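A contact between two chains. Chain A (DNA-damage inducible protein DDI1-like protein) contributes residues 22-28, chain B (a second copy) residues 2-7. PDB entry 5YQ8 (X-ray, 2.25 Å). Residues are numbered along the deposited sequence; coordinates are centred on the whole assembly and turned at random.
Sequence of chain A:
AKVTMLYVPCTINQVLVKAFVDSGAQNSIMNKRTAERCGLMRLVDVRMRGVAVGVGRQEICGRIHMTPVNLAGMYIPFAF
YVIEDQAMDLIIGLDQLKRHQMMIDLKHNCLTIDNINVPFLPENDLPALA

Chain A 22-28: DSGAQNS
Chain B 2-7: KVTMLY

Neither stretch forms a regular helix or paired strand across the interface; they run roughly antiparallel, the nearest CA atoms are those of G24(A) and M5(B), 6.8 Å apart, and together they bury 359 Å². The chain A stretch opens with a type I turn from D22(A) to A25(A) (-98/121), closed by A25(A) N to D22(A) O at 3.2 Å. D22(A), chi1 t, adds a weak bond from G24(A) N to its OD1 (3.2 Å, 122°) but makes no contact with the chain B stretch.

At the turn's second position (phi/psi -75/-19), S23(A) is buried, chi1 p. Its CB packs 3.6 Å from CD1 of apolar L6(B) (-78/109; m,t). Water 1 joins the backbones, donating to S23(A) O at 2.5 Å and accepting from L6(B) N at 3.0 Å. G24(A), at -85/2, has no side chain; its O is 4.5 Å from SD of M5(B) (-71/166; m,m, chi3 93°). CA-to-CB points toward chain A in both L6(B) and M5(B).

Q26(A) (-69/-33; t,t) is covered most, 97 Å²; its CA-to-CB bond points toward chain B, and its long side chain reaches the aliphatic part of K2(B). N27(A), at -115/143 with chi1 m, starts sideways, but its OD1 accepts a weak hydrogen bond from the K2(B) amine NZ at 3.4 Å; the lysine is m,m,t, chi4 -143°.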

# COMPACT_ATOMS: atom_id res chain seq x y z
N ASP A 22 -2.37 2.87 2.53
CA ASP A 22 -1.77 2.42 1.24
C ASP A 22 -0.29 2.61 1.26
O ASP A 22 0.17 3.70 1.06
CB ASP A 22 -2.36 3.26 0.10
CG ASP A 22 -2.04 2.75 -1.28
OD1 ASP A 22 -1.21 1.83 -1.42
OD2 ASP A 22 -2.64 3.32 -2.24
N SER A 23 0.47 1.57 1.53
CA SER A 23 1.93 1.68 1.66
C SER A 23 2.61 1.86 0.34
O SER A 23 3.73 2.33 0.30
CB SER A 23 2.50 0.47 2.43
OG SER A 23 2.72 -0.68 1.60
N GLY A 24 1.95 1.50 -0.74
CA GLY A 24 2.39 1.86 -2.08
C GLY A 24 2.02 3.20 -2.66
O GLY A 24 2.32 3.45 -3.80
N ALA A 25 1.33 4.05 -1.91
CA ALA A 25 0.98 5.42 -2.39
C ALA A 25 1.99 6.37 -1.80
O ALA A 25 2.15 6.47 -0.58
CB ALA A 25 -0.41 5.82 -1.95
N GLN A 26 2.70 7.07 -2.67
CA GLN A 26 3.63 8.06 -2.18
C GLN A 26 2.92 9.27 -1.53
O GLN A 26 3.46 9.81 -0.60
CB GLN A 26 4.59 8.51 -3.29
CG GLN A 26 5.66 9.45 -2.77
CD GLN A 26 6.87 9.49 -3.66
OE1 GLN A 26 7.96 8.93 -3.33
NE2 GLN A 26 6.73 10.20 -4.78
N ASN A 27 1.74 9.69 -1.99
CA ASN A 27 1.07 10.91 -1.45
C ASN A 27 -0.24 10.56 -0.73
O ASN A 27 -0.95 9.65 -1.14
CB ASN A 27 0.80 11.89 -2.60
CG ASN A 27 2.08 12.28 -3.34
OD1 ASN A 27 2.84 13.19 -2.88
ND2 ASN A 27 2.38 11.55 -4.45
N SER A 28 -0.51 11.28 0.36
CA SER A 28 -1.86 11.33 0.95
C SER A 28 -2.75 12.29 0.18
O SER A 28 -2.29 13.37 -0.22
CB SER A 28 -1.82 11.72 2.43
OG SER A 28 -1.27 10.66 3.20
N LYS B 2 10.31 14.35 -0.92
CA LYS B 2 9.78 12.99 -1.34
C LYS B 2 10.48 11.82 -0.63
O LYS B 2 11.65 11.93 -0.20
CB LYS B 2 9.88 12.77 -2.85
CG LYS B 2 9.09 13.78 -3.64
CD LYS B 2 7.61 13.65 -3.34
CE LYS B 2 6.73 14.37 -4.35
NZ LYS B 2 5.57 14.97 -3.66
N VAL B 3 9.75 10.72 -0.47
CA VAL B 3 10.27 9.61 0.33
C VAL B 3 10.42 8.42 -0.55
O VAL B 3 9.80 8.32 -1.60
CB VAL B 3 9.41 9.30 1.59
CG1 VAL B 3 9.41 10.55 2.51
CG2 VAL B 3 7.99 8.87 1.21
N THR B 4 11.32 7.55 -0.10
CA THR B 4 11.56 6.29 -0.71
C THR B 4 10.37 5.29 -0.44
O THR B 4 9.93 5.10 0.72
CB THR B 4 12.85 5.72 -0.17
OG1 THR B 4 13.89 6.72 -0.18
CG2 THR B 4 13.28 4.55 -1.04
N MET B 5 9.91 4.64 -1.51
CA MET B 5 8.90 3.63 -1.39
C MET B 5 9.47 2.40 -0.74
O MET B 5 10.65 2.30 -0.56
CB MET B 5 8.26 3.27 -2.72
CG MET B 5 7.61 4.44 -3.49
SD MET B 5 6.24 5.31 -2.69
CE MET B 5 7.19 6.58 -1.93
N LEU B 6 8.60 1.52 -0.32
CA LEU B 6 8.96 0.33 0.41
C LEU B 6 9.51 -0.77 -0.49
O LEU B 6 8.76 -1.32 -1.26
CB LEU B 6 7.72 -0.09 1.15
CG LEU B 6 7.15 0.94 2.15
CD1 LEU B 6 6.07 0.31 2.96
CD2 LEU B 6 8.17 1.41 3.13
N TYR B 7 10.80 -1.05 -0.43
CA TYR B 7 11.41 -2.18 -1.11
C TYR B 7 12.21 -3.05 -0.14
O TYR B 7 12.88 -2.56 0.77
CB TYR B 7 12.35 -1.71 -2.18
CG TYR B 7 11.71 -1.14 -3.41
CD1 TYR B 7 11.36 0.21 -3.48
CD2 TYR B 7 11.52 -1.93 -4.53
CE1 TYR B 7 10.77 0.72 -4.61
CE2 TYR B 7 10.94 -1.44 -5.66
CZ TYR B 7 10.60 -0.12 -5.70
OH TYR B 7 10.09 0.34 -6.88
O HOH W 1 5.65 1.43 -1.02